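Local coordinates for isomaltose glucohydrolase (Kribbella flavida, PDB 5Z3E), which hydrolyses the alpha-1,6-glucosidic linkage of isomaltose from its non-reducing end, yielding beta-D-glucose and D-glucose during intracellular breakdown of a starch-derived cyclic tetrasaccharide, at residues H39-A42 / R43-A47. The protein carries 1 engineered substitution. Residues are numbered along the deposited sequence; the frame is centred on the assembly and turned at random.
Sequences HELA and RHSHA
E40 and R43, three residues apart on one helix, run side by side on its exposed flank and close a two-pronged salt bridge. R43 presents the NE side of its guanidinium: NE gives its hydrogen to E40 OE1 at 2.9 Å, and NH2 gives one to E40 OE2 at 2.7 Å, both bonds nearly straight. Each oxygen is met on its syn side and lies close to the guanidinium plane, yet the carboxylate is turned 34° against that plane, so the nitrogens approach from outside the carboxylate's own plane. Both chains leave the helix with CG anti to the backbone N, and R43 then bends at chi3 (64°), which swings NE and NH2 back alongside E40. NH2 also bonds a bound citrate, probably from the crystallisation liquor, as does H44 ND1; H44 NE2 is held by D352.

On the buried side, S45 folds its hydroxyl back onto the preceding turn. With chi1 at -70°, OG sits beside its own backbone N and donates to L41 O at 2.8 Å, while S45 N reaches that same oxygen at 2.9 Å from the opposite face of the carbonyl plane. OG is also bonded to H385 ND1, and Y388 packs on L41, A42 and S45. Without the hydroxyl, as with an alanine here, L41 O would probably lose its second donor and H385 ND1 its mate on this helix. An i to i+3 salt bridge and a serine hydroxyl bonded to the i-4 carbonyl are both common within alpha-helices; helix 32-52 carries the first on its exposed flank and the second where it packs against helix 382-394.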
ATOM      1  N   HIS A  39       2.554  14.833  18.043  1.00 14.33           N
ATOM      2  CA  HIS A  39       1.239  15.405  17.798  1.00 14.62           C
ATOM      3  C   HIS A  39       1.314  16.430  16.693  1.00 14.87           C
ATOM      4  O   HIS A  39       0.443  16.472  15.807  1.00 16.66           O
ATOM      5  CB  HIS A  39       0.719  16.065  19.059  1.00 15.85           C
ATOM      6  CG  HIS A  39       0.251  15.104  20.100  1.00 17.09           C
ATOM      7  ND1 HIS A  39       0.160  15.462  21.417  1.00 23.15           N
ATOM      8  CD2 HIS A  39      -0.200  13.845  20.032  1.00 20.17           C
ATOM      9  CE1 HIS A  39      -0.320  14.448  22.123  1.00 24.00           C
ATOM     10  NE2 HIS A  39      -0.531  13.445  21.308  1.00 21.45           N
ATOM     11  N   GLU A  40       2.332  17.276  16.697  1.00 14.84           N
ATOM     12  CA  GLU A  40       2.477  18.271  15.652  1.00 15.82           C
ATOM     13  C   GLU A  40       2.683  17.638  14.273  1.00 15.01           C
ATOM     14  O   GLU A  40       2.088  18.083  13.294  1.00 15.11           O
ATOM     15  CB  GLU A  40       3.625  19.230  15.990  1.00 18.67           C
ATOM     16  CG  GLU A  40       3.959  20.152  14.854  1.00 22.44           C
ATOM     17  CD  GLU A  40       2.842  21.021  14.320  1.00 26.76           C
ATOM     18  OE1 GLU A  40       1.773  21.193  14.994  1.00 27.08           O
ATOM     19  OE2 GLU A  40       3.068  21.603  13.200  1.00 35.85           O
ATOM     20  N   LEU A  41       3.492  16.590  14.209  1.00 14.20           N
ATOM     21  CA  LEU A  41       3.695  15.913  12.933  1.00 14.08           C
ATOM     22  C   LEU A  41       2.406  15.233  12.463  1.00 13.10           C
ATOM     23  O   LEU A  41       2.159  15.155  11.271  1.00 13.49           O
ATOM     24  CB  LEU A  41       4.825  14.903  13.066  1.00 14.05           C
ATOM     25  CG  LEU A  41       5.228  14.115  11.828  1.00 15.46           C
ATOM     26  CD1 LEU A  41       5.483  15.013  10.614  1.00 18.25           C
ATOM     27  CD2 LEU A  41       6.461  13.285  12.123  1.00 17.01           C
ATOM     28  N   ALA A  42       1.574  14.767  13.382  1.00 12.80           N
ATOM     29  CA  ALA A  42       0.276  14.211  12.989  1.00 13.23           C
ATOM     30  C   ALA A  42      -0.616  15.302  12.412  1.00 12.69           C
ATOM     31  O   ALA A  42      -1.247  15.110  11.368  1.00 13.10           O
ATOM     32  CB  ALA A  42      -0.388  13.505  14.157  1.00 13.83           C
ATOM     33  N   ARG A  43      -0.711  16.444  13.088  1.00 13.73           N
ATOM     34  CA  ARG A  43      -1.526  17.549  12.594  1.00 14.50           C
ATOM     35  C   ARG A  43      -1.030  17.979  11.229  1.00 13.71           C
ATOM     36  O   ARG A  43      -1.809  18.172  10.299  1.00 14.19           O
ATOM     37  CB  ARG A  43      -1.459  18.728  13.614  1.00 16.70           C
ATOM     38  CG  ARG A  43      -2.330  19.830  13.262  1.00 22.07           C
ATOM     39  CD  ARG A  43      -1.796  21.159  13.818  1.00 24.15           C
ATOM     40  NE  ARG A  43      -0.494  21.531  13.233  1.00 24.35           N
ATOM     41  CZ  ARG A  43      -0.285  21.876  11.951  1.00 24.01           C
ATOM     42  NH1 ARG A  43      -1.278  22.004  11.094  1.00 25.77           N
ATOM     43  NH2 ARG A  43       0.947  22.132  11.541  1.00 25.39           N
ATOM     44  N   HIS A  44       0.287  18.145  11.080  1.00 13.84           N
ATOM     45  CA  HIS A  44       0.849  18.535   9.810  1.00 14.08           C
ATOM     46  C   HIS A  44       0.582  17.492   8.735  1.00 13.51           C
ATOM     47  O   HIS A  44       0.330  17.848   7.585  1.00 13.94           O
ATOM     48  CB  HIS A  44       2.361  18.788   9.936  1.00 15.04           C
ATOM     49  CG  HIS A  44       3.024  19.086   8.641  1.00 14.75           C
ATOM     50  ND1 HIS A  44       2.838  20.281   7.959  1.00 16.95           N
ATOM     51  CD2 HIS A  44       3.809  18.322   7.846  1.00 16.25           C
ATOM     52  CE1 HIS A  44       3.497  20.234   6.820  1.00 18.30           C
ATOM     53  NE2 HIS A  44       4.101  19.069   6.728  1.00 18.01           N
ATOM     54  N   SER A  45       0.643  16.213   9.094  1.00 12.88           N
ATOM     55  CA  SER A  45       0.373  15.156   8.134  1.00 11.86           C
ATOM     56  C   SER A  45      -1.037  15.271   7.577  1.00 12.08           C
ATOM     57  O   SER A  45      -1.257  15.141   6.369  1.00 12.46           O
ATOM     58  CB  SER A  45       0.577  13.790   8.775  1.00 11.80           C
ATOM     59  OG  SER A  45       1.956  13.521   9.030  1.00 12.54           O
ATOM     60  N   HIS A  46      -2.019  15.453   8.449  1.00 12.05           N
ATOM     61  CA  HIS A  46      -3.375  15.665   7.981  1.00 12.43           C
ATOM     62  C   HIS A  46      -3.463  16.887   7.085  1.00 12.69           C
ATOM     63  O   HIS A  46      -4.109  16.865   6.024  1.00 12.98           O
ATOM     64  CB  HIS A  46      -4.324  15.793   9.161  1.00 13.65           C
ATOM     65  CG  HIS A  46      -5.679  16.280   8.754  1.00 13.06           C
ATOM     66  ND1 HIS A  46      -6.058  17.578   8.864  1.00 15.69           N
ATOM     67  CD2 HIS A  46      -6.733  15.631   8.200  1.00 13.68           C
ATOM     68  CE1 HIS A  46      -7.279  17.710   8.378  1.00 16.15           C
ATOM     69  NE2 HIS A  46      -7.721  16.545   7.982  1.00 14.27           N
ATOM     70  N   ALA A  47      -2.813  17.989   7.475  1.00 13.27           N
ATOM     71  CA  ALA A  47      -2.887  19.216   6.717  1.00 14.93           C
ATOM     72  C   ALA A  47      -2.265  19.078   5.344  1.00 14.47           C
ATOM     73  O   ALA A  47      -2.836  19.556   4.362  1.00 15.17           O
ATOM     74  CB  ALA A  47      -2.232  20.364   7.497  1.00 17.71           C
TER